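Halogenase PltM (Pseudomonas fluorescens, PDB 6BZN) halogenates phenolic compounds with unusual substrate and halide versatility and binds FAD, consistent with a flavin-dependent mechanism. Local coordinates at residues 86-91 / 144-149; 214-219 / 285-290; 369-374 / 379-384; 410-415 / 486-491. All blocks are in the same frame, centred on the assembly; numbering follows the deposited sequence.

Contact 1. Residues 86-91 / 144-149; sequences IAYLSH and DYFALM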
loop_
_atom_site.group_PDB
_atom_site.type_symbol
_atom_site.label_atom_id
_atom_site.label_comp_id
_atom_site.label_asym_id
_atom_site.label_seq_id
_atom_site.Cartn_x
_atom_site.Cartn_y
_atom_site.Cartn_z
ATOM N N ILE A 86 -16.041 -2.354 -9.028
ATOM C CA ILE A 86 -14.973 -2.194 -8.051
ATOM C C ILE A 86 -14.265 -3.546 -7.814
ATOM O O ILE A 86 -13.035 -3.587 -7.734
ATOM C CB ILE A 86 -15.482 -1.554 -6.738
ATOM C CG1 ILE A 86 -15.925 -0.117 -6.994
ATOM C CG2 ILE A 86 -14.390 -1.548 -5.675
ATOM C CD1 ILE A 86 -16.540 0.563 -5.795
ATOM N N ALA A 87 -15.020 -4.645 -7.732
ATOM C CA ALA A 87 -14.425 -5.972 -7.497
ATOM C C ALA A 87 -13.535 -6.428 -8.658
ATOM O O ALA A 87 -12.574 -7.145 -8.442
ATOM C CB ALA A 87 -15.498 -7.032 -7.205
ATOM N N TYR A 88 -13.834 -5.995 -9.879
ATOM C CA TYR A 88 -12.942 -6.269 -11.023
ATOM C C TYR A 88 -11.487 -5.900 -10.753
ATOM O O TYR A 88 -10.572 -6.638 -11.138
ATOM C CB TYR A 88 -13.382 -5.525 -12.288
ATOM C CG TYR A 88 -14.724 -5.930 -12.841
ATOM C CD1 TYR A 88 -15.365 -7.094 -12.412
ATOM C CD2 TYR A 88 -15.325 -5.180 -13.846
ATOM C CE1 TYR A 88 -16.589 -7.466 -12.923
ATOM C CE2 TYR A 88 -16.548 -5.558 -14.378
ATOM C CZ TYR A 88 -17.169 -6.705 -13.902
ATOM O OH TYR A 88 -18.370 -7.130 -14.395
ATOM N N LEU A 89 -11.289 -4.788 -10.052
ATOM C CA LEU A 89 -9.960 -4.272 -9.797
ATOM C C LEU A 89 -9.139 -5.161 -8.856
ATOM O O LEU A 89 -7.944 -4.974 -8.756
ATOM C CB LEU A 89 -10.054 -2.833 -9.250
ATOM C CG LEU A 89 -10.737 -1.844 -10.197
ATOM C CD1 LEU A 89 -10.887 -0.486 -9.529
ATOM C CD2 LEU A 89 -9.990 -1.729 -11.517
ATOM N N SER A 90 -9.762 -6.127 -8.174
ATOM C CA SER A 90 -9.010 -7.066 -7.328
ATOM C C SER A 90 -8.449 -8.278 -8.053
ATOM O O SER A 90 -7.644 -8.984 -7.476
ATOM C CB SER A 90 -9.865 -7.551 -6.163
ATOM O OG SER A 90 -10.862 -8.462 -6.580
ATOM N N HIS A 91 -8.887 -8.550 -9.279
ATOM C CA HIS A 91 -8.509 -9.790 -9.978
ATOM C C HIS A 91 -7.779 -9.439 -11.288
ATOM O O HIS A 91 -8.343 -8.755 -12.117
ATOM C CB HIS A 91 -9.755 -10.620 -10.344
ATOM C CG HIS A 91 -10.711 -10.885 -9.214
ATOM N ND1 HIS A 91 -10.448 -11.789 -8.203
ATOM C CD2 HIS A 91 -11.962 -10.415 -8.976
ATOM C CE1 HIS A 91 -11.474 -11.829 -7.370
ATOM N NE2 HIS A 91 -12.410 -11.012 -7.822
ATOM N N ASP A 144 -6.592 3.795 -12.484
ATOM C CA ASP A 144 -7.192 4.998 -11.880
ATOM C C ASP A 144 -8.185 5.677 -12.809
ATOM O O ASP A 144 -9.200 6.177 -12.352
ATOM C CB ASP A 144 -6.120 5.991 -11.404
ATOM C CG ASP A 144 -5.341 5.465 -10.183
ATOM O OD1 ASP A 144 -5.332 4.237 -9.930
ATOM O OD2 ASP A 144 -4.730 6.276 -9.470
ATOM N N TYR A 145 -7.906 5.683 -14.110
ATOM C CA TYR A 145 -8.817 6.318 -15.052
ATOM C C TYR A 145 -10.131 5.512 -15.053
ATOM O O TYR A 145 -11.215 6.086 -14.962
ATOM C CB TYR A 145 -8.228 6.409 -16.462
ATOM C CG TYR A 145 -8.776 7.538 -17.346
ATOM C CD1 TYR A 145 -9.832 8.365 -16.934
ATOM C CD2 TYR A 145 -8.237 7.764 -18.614
ATOM C CE1 TYR A 145 -10.314 9.392 -17.741
ATOM C CE2 TYR A 145 -8.727 8.781 -19.431
ATOM C CZ TYR A 145 -9.762 9.594 -18.985
ATOM O OH TYR A 145 -10.254 10.620 -19.771
ATOM N N PHE A 146 -10.017 4.184 -15.088
ATOM C CA PHE A 146 -11.185 3.291 -14.969
ATOM C C PHE A 146 -11.986 3.553 -13.690
ATOM O O PHE A 146 -13.206 3.627 -13.732
ATOM C CB PHE A 146 -10.734 1.830 -15.042
ATOM C CG PHE A 146 -11.851 0.838 -14.991
ATOM C CD1 PHE A 146 -12.269 0.306 -13.769
ATOM C CD2 PHE A 146 -12.470 0.411 -16.151
ATOM C CE1 PHE A 146 -13.293 -0.631 -13.718
ATOM C CE2 PHE A 146 -13.504 -0.510 -16.106
ATOM C CZ PHE A 146 -13.909 -1.042 -14.891
ATOM N N ALA A 147 -11.290 3.702 -12.566
ATOM C CA ALA A 147 -11.930 4.026 -11.297
ATOM C C ALA A 147 -12.712 5.335 -11.378
ATOM O O ALA A 147 -13.872 5.391 -10.936
ATOM C CB ALA A 147 -10.898 4.095 -10.170
ATOM N N LEU A 148 -12.114 6.373 -11.959
ATOM C CA LEU A 148 -12.856 7.626 -12.129
ATOM C C LEU A 148 -14.106 7.408 -12.981
ATOM O O LEU A 148 -15.155 7.985 -12.708
ATOM C CB LEU A 148 -11.996 8.714 -12.756
ATOM C CG LEU A 148 -12.683 10.080 -12.914
ATOM C CD1 LEU A 148 -13.172 10.628 -11.576
ATOM C CD2 LEU A 148 -11.717 11.062 -13.540
ATOM N N MET A 149 -13.993 6.597 -14.021
ATOM C CA MET A 149 -15.159 6.299 -14.849
ATOM C C MET A 149 -16.277 5.646 -14.024
ATOM O O MET A 149 -17.454 5.957 -14.235
ATOM C CB MET A 149 -14.797 5.448 -16.051
ATOM C CG MET A 149 -13.874 6.133 -17.038
ATOM S SD MET A 149 -13.286 4.937 -18.262
ATOM C CE MET A 149 -11.890 5.832 -18.955
#
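Tyr88 and Leu89, consecutive residues where helix 84-88 gives way to a turn, both aim at Phe146 and illustrate how one aromatic ring can serve two neighbours. Tyr88 comes first and gives the looser touch: Phe146 CZ lies near the plane of the tyrosine ring, at its edge, 4.5 Å from Tyr88 CD2. Leu89 makes the closer one. Its CG stands anti to the carbonyl carbon (chi1 -60°), which sends the branched end across to the facing helix, where Leu89 CD2 meets Phe146 CD1 at 3.8 Å. Phe146 answers with CG anti to its backbone N (chi1 -177°), reaching out from its own helix so that ring carbons CD1 and CE1 take up the leucine methyl. The interaction is purely apolar. Leu89 and Ser90 are the middle residues of a type I turn from Tyr88 to His91, which leads the chain away, and Ser90 OG donates to Ala87 O at 2.9 Å, sharing that acceptor with Ser90 N. Val99 touches both Leu89 and Phe146, while Leu89 also approaches Ile33, an FAD-binding residue. The end of helix 84-88 is thus packed on helix 140-153, with Ile86 lying on helices 33-44 and 68-81 nearby.

Contact 2. Residues 214-219 / 285-290; sequences DTCSFF and YRPTEA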
loop_
_atom_site.group_PDB
_atom_site.type_symbol
_atom_site.label_atom_id
_atom_site.label_comp_id
_atom_site.label_asym_id
_atom_site.label_seq_id
_atom_site.Cartn_x
_atom_site.Cartn_y
_atom_site.Cartn_z
ATOM N N ASP A 214 13.070 6.645 7.880
ATOM C CA ASP A 214 13.584 7.828 7.189
ATOM C C ASP A 214 14.201 7.336 5.887
ATOM O O ASP A 214 15.358 6.901 5.861
ATOM C CB ASP A 214 14.604 8.522 8.096
ATOM C CG ASP A 214 15.149 9.832 7.524
ATOM O OD1 ASP A 214 14.828 10.243 6.387
ATOM O OD2 ASP A 214 15.934 10.466 8.268
ATOM N N THR A 215 13.410 7.377 4.812
ATOM C CA THR A 215 13.796 6.806 3.549
ATOM C C THR A 215 13.483 7.714 2.390
ATOM O O THR A 215 12.601 8.572 2.483
ATOM C CB THR A 215 13.106 5.443 3.267
ATOM O OG1 THR A 215 11.685 5.584 3.295
ATOM C CG2 THR A 215 13.543 4.375 4.271
ATOM N N CYS A 216 14.225 7.496 1.307
ATOM C CA CYS A 216 14.038 8.183 0.036
ATOM C C CYS A 216 13.670 7.136 -1.010
ATOM O O CYS A 216 13.791 5.925 -0.761
ATOM C CB CYS A 216 15.306 8.940 -0.383
ATOM S SG CYS A 216 16.760 7.908 -0.648
ATOM N N SER A 217 13.191 7.600 -2.161
ATOM C CA SER A 217 12.777 6.721 -3.237
ATOM C C SER A 217 13.078 7.332 -4.599
ATOM O O SER A 217 12.838 8.530 -4.817
ATOM C CB SER A 217 11.275 6.424 -3.111
ATOM O OG SER A 217 10.867 5.472 -4.076
ATOM N N PHE A 218 13.606 6.496 -5.495
ATOM C CA PHE A 218 13.782 6.796 -6.912
ATOM C C PHE A 218 12.937 5.789 -7.689
ATOM O O PHE A 218 13.093 4.578 -7.477
ATOM C CB PHE A 218 15.216 6.572 -7.359
ATOM C CG PHE A 218 16.253 7.453 -6.701
ATOM C CD1 PHE A 218 16.773 7.125 -5.459
ATOM C CD2 PHE A 218 16.797 8.530 -7.389
ATOM C CE1 PHE A 218 17.771 7.888 -4.875
ATOM C CE2 PHE A 218 17.789 9.311 -6.817
ATOM C CZ PHE A 218 18.284 8.987 -5.556
ATOM N N PHE A 219 12.076 6.245 -8.592
ATOM C CA PHE A 219 11.221 5.322 -9.331
ATOM C C PHE A 219 10.930 5.737 -10.763
ATOM O O PHE A 219 10.937 6.928 -11.117
ATOM C CB PHE A 219 9.911 5.048 -8.584
ATOM C CG PHE A 219 9.208 6.284 -8.097
ATOM C CD1 PHE A 219 9.582 6.884 -6.900
ATOM C CD2 PHE A 219 8.193 6.855 -8.836
ATOM C CE1 PHE A 219 8.944 8.032 -6.443
ATOM C CE2 PHE A 219 7.544 7.995 -8.382
ATOM C CZ PHE A 219 7.917 8.580 -7.182
ATOM N N TYR A 285 22.596 5.594 3.986
ATOM C CA TYR A 285 23.149 6.135 2.748
ATOM C C TYR A 285 22.268 7.268 2.264
ATOM O O TYR A 285 21.058 7.074 2.127
ATOM C CB TYR A 285 23.239 5.062 1.647
ATOM C CG TYR A 285 23.704 5.619 0.325
ATOM C CD1 TYR A 285 25.053 5.937 0.115
ATOM C CD2 TYR A 285 22.811 5.846 -0.723
ATOM C CE1 TYR A 285 25.489 6.460 -1.090
ATOM C CE2 TYR A 285 23.233 6.368 -1.930
ATOM C CZ TYR A 285 24.571 6.675 -2.114
ATOM O OH TYR A 285 25.000 7.198 -3.297
ATOM N N ARG A 286 22.869 8.425 1.987
ATOM C CA ARG A 286 22.157 9.552 1.380
ATOM C C ARG A 286 22.667 9.735 -0.041
ATOM O O ARG A 286 23.852 9.981 -0.239
ATOM C CB ARG A 286 22.349 10.848 2.182
ATOM C CG ARG A 286 21.434 10.960 3.391
ATOM C CD ARG A 286 21.605 12.281 4.124
ATOM N NE ARG A 286 21.217 12.144 5.528
ATOM C CZ ARG A 286 19.976 12.248 6.017
ATOM N NH1 ARG A 286 18.923 12.508 5.232
ATOM N NH2 ARG A 286 19.780 12.091 7.322
ATOM N N PRO A 287 21.781 9.622 -1.046
ATOM C CA PRO A 287 22.257 9.856 -2.400
ATOM C C PRO A 287 22.674 11.318 -2.614
ATOM O O PRO A 287 22.137 12.213 -1.973
ATOM C CB PRO A 287 21.040 9.510 -3.257
ATOM C CG PRO A 287 19.884 9.814 -2.381
ATOM C CD PRO A 287 20.321 9.401 -1.013
ATOM N N THR A 288 23.640 11.527 -3.498
ATOM C CA THR A 288 24.168 12.863 -3.793
ATOM C C THR A 288 24.072 13.281 -5.253
ATOM O O THR A 288 24.200 14.468 -5.546
ATOM C CB THR A 288 25.653 12.957 -3.392
ATOM O OG1 THR A 288 26.369 11.843 -3.934
ATOM C CG2 THR A 288 25.788 12.958 -1.897
ATOM N N GLU A 289 23.849 12.340 -6.166
ATOM C CA GLU A 289 23.958 12.628 -7.599
ATOM C C GLU A 289 22.624 12.414 -8.298
ATOM O O GLU A 289 21.645 12.017 -7.671
ATOM C CB GLU A 289 25.049 11.757 -8.200
ATOM C CG GLU A 289 26.401 11.959 -7.520
ATOM C CD GLU A 289 27.515 11.248 -8.237
ATOM O OE1 GLU A 289 27.968 11.763 -9.279
ATOM O OE2 GLU A 289 27.929 10.170 -7.765
ATOM N N ALA A 290 22.592 12.683 -9.601
ATOM C CA ALA A 290 21.364 12.569 -10.374
ATOM C C ALA A 290 20.807 11.138 -10.324
ATOM O O ALA A 290 21.572 10.182 -10.160
ATOM C CB ALA A 290 21.606 12.997 -11.809
HETATM O O HOH W 1 16.178 12.525 5.756
#
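Segment 214-219, mostly part of strand 215-223, and the irregular segment 285-290 run with their backbones well apart, Cys216 CA and Arg286 CA being 8.3 Å from each other, so side chains must bridge the interval. Pro287 does most of this. Its CB lies in the plane of the Phe218 ring, at the edge, 3.6 Å from Phe218 CZ, and its CG borders the same corner. With CG anti to the carbonyl carbon (chi1 -63°), Phe218 swings its CZ and CE1 corner out to the proline; its ring also stacks with Phe278 and Tyr320. On the other flank Cys216 SG rests 3.9 Å from Pro287 CD. A polar link follows at the Asp214 end: a water donates to Asp214 OD1 at 2.7 Å and accepts from Arg286 NH1 at 2.8 Å, lying in the guanidinium plane at its edge. Asp214 OD1 also receives a hydrogen bond from Asn282. An alanine in place of Phe218 would lack the ring, and Pro287 CB and CG would probably face a gap, with Phe278 and Tyr320 missing a stacking partner. The arrangement is that of a strand-to-helix connection, from strand 273-281 to helix 291-301, folded back over a face of the mixed sheet containing strand 215-223.

Contact 3. Residues 369-374 / 379-384; sequences LDAARS and REQFIE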
loop_
_atom_site.group_PDB
_atom_site.type_symbol
_atom_site.label_atom_id
_atom_site.label_comp_id
_atom_site.label_asym_id
_atom_site.label_seq_id
_atom_site.Cartn_x
_atom_site.Cartn_y
_atom_site.Cartn_z
ATOM N N LEU A 369 -22.350 9.002 5.052
ATOM C CA LEU A 369 -23.752 8.802 4.705
ATOM C C LEU A 369 -24.680 9.052 5.896
ATOM O O LEU A 369 -25.711 9.719 5.741
ATOM C CB LEU A 369 -24.004 7.393 4.176
ATOM C CG LEU A 369 -23.382 7.020 2.835
ATOM C CD1 LEU A 369 -23.744 5.570 2.547
ATOM C CD2 LEU A 369 -23.854 7.926 1.720
ATOM N N ASP A 370 -24.314 8.525 7.065
ATOM C CA ASP A 370 -25.103 8.773 8.287
ATOM C C ASP A 370 -25.140 10.280 8.611
ATOM O O ASP A 370 -26.198 10.825 8.914
ATOM C CB ASP A 370 -24.564 7.972 9.483
ATOM C CG ASP A 370 -25.190 8.400 10.814
ATOM O OD1 ASP A 370 -24.607 9.288 11.490
ATOM O OD2 ASP A 370 -26.279 7.882 11.170
ATOM N N ALA A 371 -23.986 10.942 8.520
ATOM C CA ALA A 371 -23.897 12.379 8.767
ATOM C C ALA A 371 -24.795 13.183 7.827
ATOM O O ALA A 371 -25.525 14.069 8.279
ATOM C CB ALA A 371 -22.458 12.858 8.654
ATOM N N ALA A 372 -24.723 12.870 6.538
ATOM C CA ALA A 372 -25.538 13.544 5.507
ATOM C C ALA A 372 -27.040 13.295 5.674
ATOM O O ALA A 372 -27.851 14.137 5.303
ATOM C CB ALA A 372 -25.118 13.098 4.121
ATOM N N ARG A 373 -27.397 12.133 6.198
ATOM C CA ARG A 373 -28.804 11.785 6.432
ATOM C C ARG A 373 -29.356 12.366 7.723
ATOM O O ARG A 373 -30.534 12.645 7.807
ATOM C CB ARG A 373 -28.988 10.274 6.416
ATOM C CG ARG A 373 -28.897 9.744 5.004
ATOM C CD ARG A 373 -28.572 8.275 4.925
ATOM N NE ARG A 373 -28.345 7.897 3.528
ATOM C CZ ARG A 373 -28.028 6.672 3.113
ATOM N NH1 ARG A 373 -27.894 5.683 3.984
ATOM N NH2 ARG A 373 -27.854 6.430 1.816
ATOM N N SER A 374 -28.507 12.549 8.724
ATOM C CA SER A 374 -28.929 13.116 9.998
ATOM C C SER A 374 -28.628 14.617 10.081
ATOM O O SER A 374 -29.078 15.277 11.020
ATOM C CB SER A 374 -28.229 12.360 11.125
ATOM O OG SER A 374 -26.822 12.549 11.040
ATOM N N ARG A 379 -16.759 16.065 14.772
ATOM C CA ARG A 379 -15.525 15.276 14.776
ATOM C C ARG A 379 -15.714 13.886 15.383
ATOM O O ARG A 379 -15.230 12.893 14.828
ATOM C CB ARG A 379 -14.426 16.031 15.533
ATOM C CG ARG A 379 -13.169 15.222 15.848
ATOM C CD ARG A 379 -12.050 16.076 16.422
ATOM N NE ARG A 379 -11.126 15.248 17.199
ATOM C CZ ARG A 379 -10.151 14.495 16.680
ATOM N NH1 ARG A 379 -9.925 14.451 15.364
ATOM N NH2 ARG A 379 -9.389 13.779 17.484
ATOM N N GLU A 380 -16.401 13.814 16.525
ATOM C CA GLU A 380 -16.544 12.548 17.242
ATOM C C GLU A 380 -17.216 11.442 16.412
ATOM O O GLU A 380 -16.923 10.268 16.609
ATOM C CB GLU A 380 -17.273 12.752 18.589
ATOM C CG GLU A 380 -17.128 11.600 19.594
ATOM C CD GLU A 380 -15.707 11.368 20.136
ATOM O OE1 GLU A 380 -14.781 12.186 19.893
ATOM O OE2 GLU A 380 -15.513 10.339 20.824
ATOM N N GLN A 381 -18.069 11.812 15.453
ATOM C CA GLN A 381 -18.687 10.832 14.557
ATOM C C GLN A 381 -17.655 10.085 13.723
ATOM O O GLN A 381 -17.912 8.980 13.297
ATOM C CB GLN A 381 -19.683 11.502 13.598
ATOM C CG GLN A 381 -20.913 12.103 14.274
ATOM C CD GLN A 381 -21.588 13.173 13.416
ATOM O OE1 GLN A 381 -21.818 14.301 13.871
ATOM N NE2 GLN A 381 -21.871 12.842 12.164
ATOM N N PHE A 382 -16.507 10.711 13.471
ATOM C CA PHE A 382 -15.482 10.133 12.583
ATOM C C PHE A 382 -14.258 9.624 13.339
ATOM O O PHE A 382 -13.269 9.237 12.728
ATOM C CB PHE A 382 -15.098 11.173 11.529
ATOM C CG PHE A 382 -16.290 11.759 10.818
ATOM C CD1 PHE A 382 -17.031 10.988 9.946
ATOM C CD2 PHE A 382 -16.669 13.079 11.026
ATOM C CE1 PHE A 382 -18.141 11.513 9.300
ATOM C CE2 PHE A 382 -17.775 13.609 10.384
ATOM C CZ PHE A 382 -18.516 12.818 9.523
ATOM N N ILE A 383 -14.345 9.557 14.668
ATOM C CA ILE A 383 -13.162 9.279 15.482
ATOM C C ILE A 383 -12.543 7.911 15.186
ATOM O O ILE A 383 -11.333 7.768 15.216
ATOM C CB ILE A 383 -13.445 9.460 17.000
ATOM C CG1 ILE A 383 -12.145 9.559 17.795
ATOM C CG2 ILE A 383 -14.338 8.358 17.551
ATOM C CD1 ILE A 383 -11.370 10.837 17.560
ATOM N N GLU A 384 -13.362 6.919 14.868
ATOM C CA GLU A 384 -12.835 5.595 14.565
ATOM C C GLU A 384 -12.117 5.541 13.210
ATOM O O GLU A 384 -11.277 4.664 12.992
ATOM C CB GLU A 384 -13.931 4.535 14.658
ATOM C CG GLU A 384 -14.517 4.386 16.065
ATOM C CD GLU A 384 -13.519 3.914 17.122
ATOM O OE1 GLU A 384 -12.598 3.138 16.789
ATOM O OE2 GLU A 384 -13.672 4.309 18.308
HETATM O O HOH W 2 -21.784 9.857 11.174
#
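Gln381 lays its amide end against the methyl of Ala371, with Gln381 NE2 3.6 Å from Ala371 CB. The chain of the glutamine starts with CG anti to the carbonyl carbon (chi1 -66°) and runs extended from there, which carries the amide from the 3-10 segment 379-381 over to helix 352-374. The same methyl has a second neighbour: Phe382 CZ approaches it at 4.0 Å, obliquely to the ring. One alanine therefore receives an amide nitrogen and an aromatic carbon from adjacent residues. The phenylalanine ring is itself backed by its predecessor, since Gln381 CB stands over the centre of one face, 4.2 Å above the plane. Leu364 and Lys367, a turn or two earlier on helix 352-374, also touch the ring.

The polar side of the contact is carried by water. It donates to Asp370 OD1 at 2.9 Å and accepts from Gln381 NE2 at 3.1 Å, joining the two segments next to the alanine. Gln381 NE2 is also bonded to Arg376 O in the intervening turn, so two acceptors grip this nitrogen. At the helix end, Ser374 OG donates to Asp370 O at 2.8 Å, with the donor tilted 35° from the carbonyl plane. The chemistry is thus a split one: the Ala371 methyl meets a ring carbon and an amide nitrogen directly, while that amide spends its hydrogens on a carbonyl and a water, and this pairing should limit its freedom to rotate.

Contact 4. Residues 410-415 / 486-491; sequences FHLWNV and RPVAET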
loop_
_atom_site.group_PDB
_atom_site.type_symbol
_atom_site.label_atom_id
_atom_site.label_comp_id
_atom_site.label_asym_id
_atom_site.label_seq_id
_atom_site.Cartn_x
_atom_site.Cartn_y
_atom_site.Cartn_z
ATOM N N PHE A 410 20.873 -12.114 5.424
ATOM C CA PHE A 410 19.817 -12.936 4.860
ATOM C C PHE A 410 19.124 -13.812 5.901
ATOM O O PHE A 410 17.902 -13.879 5.921
ATOM C CB PHE A 410 20.265 -13.830 3.701
ATOM C CG PHE A 410 19.191 -14.783 3.302
ATOM C CD1 PHE A 410 18.063 -14.312 2.639
ATOM C CD2 PHE A 410 19.225 -16.116 3.717
ATOM C CE1 PHE A 410 17.014 -15.165 2.332
ATOM C CE2 PHE A 410 18.178 -16.975 3.408
ATOM C CZ PHE A 410 17.075 -16.500 2.719
ATOM N N HIS A 411 19.897 -14.508 6.747
ATOM C CA HIS A 411 19.285 -15.382 7.754
ATOM C C HIS A 411 18.334 -14.580 8.657
ATOM O O HIS A 411 17.206 -15.013 8.929
ATOM C CB HIS A 411 20.345 -16.143 8.577
ATOM C CG HIS A 411 19.760 -17.032 9.629
ATOM N ND1 HIS A 411 19.015 -18.153 9.324
ATOM C CD2 HIS A 411 19.786 -16.956 10.983
ATOM C CE1 HIS A 411 18.604 -18.724 10.444
ATOM N NE2 HIS A 411 19.051 -18.014 11.462
ATOM N N LEU A 412 18.765 -13.394 9.072
ATOM C CA LEU A 412 17.925 -12.505 9.876
ATOM C C LEU A 412 16.657 -12.130 9.102
ATOM O O LEU A 412 15.544 -12.217 9.646
ATOM C CB LEU A 412 18.707 -11.260 10.306
ATOM C CG LEU A 412 17.969 -10.178 11.107
ATOM C CD1 LEU A 412 17.328 -10.745 12.355
ATOM C CD2 LEU A 412 18.935 -9.055 11.446
ATOM N N TRP A 413 16.817 -11.761 7.830
ATOM C CA TRP A 413 15.654 -11.460 6.995
ATOM C C TRP A 413 14.704 -12.659 6.942
ATOM O O TRP A 413 13.493 -12.514 7.102
ATOM C CB TRP A 413 16.022 -11.022 5.575
ATOM C CG TRP A 413 14.795 -10.804 4.807
ATOM C CD1 TRP A 413 14.220 -11.657 3.909
ATOM C CD2 TRP A 413 13.899 -9.709 4.952
ATOM N NE1 TRP A 413 13.031 -11.136 3.467
ATOM C CE2 TRP A 413 12.813 -9.939 4.089
ATOM C CE3 TRP A 413 13.916 -8.540 5.719
ATOM C CZ2 TRP A 413 11.754 -9.033 3.961
ATOM C CZ3 TRP A 413 12.871 -7.641 5.595
ATOM C CH2 TRP A 413 11.796 -7.895 4.726
ATOM N N ASN A 414 15.262 -13.844 6.714
ATOM C CA ASN A 414 14.443 -15.049 6.600
ATOM C C ASN A 414 13.604 -15.241 7.862
ATOM O O ASN A 414 12.389 -15.445 7.772
ATOM C CB ASN A 414 15.353 -16.262 6.289
ATOM C CG ASN A 414 14.594 -17.567 6.159
ATOM O OD1 ASN A 414 13.384 -17.603 5.964
ATOM N ND2 ASN A 414 15.332 -18.673 6.279
ATOM N N VAL A 415 14.223 -15.123 9.042
ATOM C CA VAL A 415 13.467 -15.262 10.284
ATOM C C VAL A 415 12.432 -14.128 10.399
ATOM O O VAL A 415 11.250 -14.372 10.665
ATOM C CB VAL A 415 14.369 -15.289 11.540
ATOM C CG1 VAL A 415 13.515 -15.474 12.770
ATOM C CG2 VAL A 415 15.375 -16.446 11.468
ATOM N N ARG A 486 23.681 -5.178 17.902
ATOM C CA ARG A 486 23.792 -6.578 18.349
ATOM C C ARG A 486 24.173 -7.507 17.194
ATOM O O ARG A 486 23.883 -7.190 16.051
ATOM C CB ARG A 486 22.467 -7.059 18.946
ATOM C CG ARG A 486 22.041 -6.330 20.206
ATOM C CD ARG A 486 22.898 -6.709 21.404
ATOM N NE ARG A 486 22.241 -6.353 22.665
ATOM C CZ ARG A 486 21.305 -7.074 23.297
ATOM N NH1 ARG A 486 20.861 -8.230 22.811
ATOM N NH2 ARG A 486 20.793 -6.625 24.444
ATOM N N PRO A 487 24.813 -8.666 17.486
ATOM C CA PRO A 487 25.146 -9.576 16.383
ATOM C C PRO A 487 23.890 -10.185 15.742
ATOM O O PRO A 487 22.959 -10.576 16.455
ATOM C CB PRO A 487 25.994 -10.677 17.050
ATOM C CG PRO A 487 26.282 -10.202 18.433
ATOM C CD PRO A 487 25.232 -9.204 18.793
ATOM N N VAL A 488 23.885 -10.266 14.416
ATOM C CA VAL A 488 22.704 -10.727 13.678
ATOM C C VAL A 488 22.240 -12.144 14.046
ATOM O O VAL A 488 21.041 -12.415 14.037
ATOM C CB VAL A 488 22.875 -10.598 12.142
ATOM C CG1 VAL A 488 23.060 -9.127 11.760
ATOM C CG2 VAL A 488 24.009 -11.463 11.597
ATOM N N ALA A 489 23.171 -13.034 14.400
ATOM C CA ALA A 489 22.801 -14.405 14.810
ATOM C C ALA A 489 21.970 -14.429 16.097
ATOM O O ALA A 489 21.038 -15.222 16.229
ATOM C CB ALA A 489 24.041 -15.289 14.954
ATOM N N GLU A 490 22.304 -13.554 17.035
ATOM C CA GLU A 490 21.571 -13.429 18.296
ATOM C C GLU A 490 20.151 -12.928 18.061
ATOM O O GLU A 490 19.187 -13.440 18.628
ATOM C CB GLU A 490 22.291 -12.453 19.220
ATOM C CG GLU A 490 21.599 -12.197 20.549
ATOM C CD GLU A 490 22.250 -11.048 21.292
ATOM O OE1 GLU A 490 21.709 -9.922 21.229
ATOM O OE2 GLU A 490 23.321 -11.266 21.902
ATOM N N THR A 491 20.053 -11.898 17.240
ATOM C CA THR A 491 18.773 -11.291 16.896
ATOM C C THR A 491 17.869 -12.310 16.180
ATOM O O THR A 491 16.728 -12.509 16.582
ATOM C CB THR A 491 19.018 -10.040 16.043
ATOM O OG1 THR A 491 19.951 -9.182 16.732
ATOM C CG2 THR A 491 17.724 -9.290 15.761
#
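Leu412 reaches across to helix 488-502 and parts its two methyls between Thr491 and Val488, a compact example of how a branched side chain divides its contacts unequally. The tighter half is with Thr491: Leu412 CD1 packs on Thr491 CG2 at 3.7 Å and also meets Thr491 CB, at 4.1 Å. The threonine offers its methyl because CG2 is anti to its backbone N, and the leucine's CG is likewise anti to N (chi1 177°), which extends it toward its partner. Thr491 is buried, its side chain being enclosed further by Val477, Met478 and Ala481 of helix 465-483, and Leu412 continues onto Leu495 a turn farther along.

The other half is looser. Leu412 CD2 comes to Val488 CG1 at 4.1 Å, the two side chains crossing at about a right angle. The backbones are nearest here all the same, with Leu412 CA and Val488 CA 6.4 Å apart. Val488 also touches Asp409 but remains partly exposed, and it marks the solvent side of the contact together with His411, an exposed residue next to Leu412 in the chain. The contact is apolar helix-helix packing between the first turns of helices 410-441 and 488-502, within the helical C-terminal part of the chain: helix 488-502 is laid on helix 410-441 and shares Thr491 with helix 465-483, away from the FAD and calcium sites.

From the N terminus the four contacts come in series, each closing before the next opens, so none crosses or encloses another. Contact 1 closes a loop of 52 intervening residues, rich in strand, and ties helix 84-88 to helix 140-153 near the FAD-binding residues. Contact 2 spans 65 residues and fastens the connection before helix 291-301 to the mixed sheet. Contact 3 is local, bridging a turn of four residues between helices 352-374 and 383-406. Contact 4 closes 70 mostly helical residues, joining the start of helix 410-441 to that of helix 488-502. Contacts 3 and 4 lie on opposite sides of the chain's centre, their centres 47 Å apart, although helices 383-406 and 410-441 are consecutive.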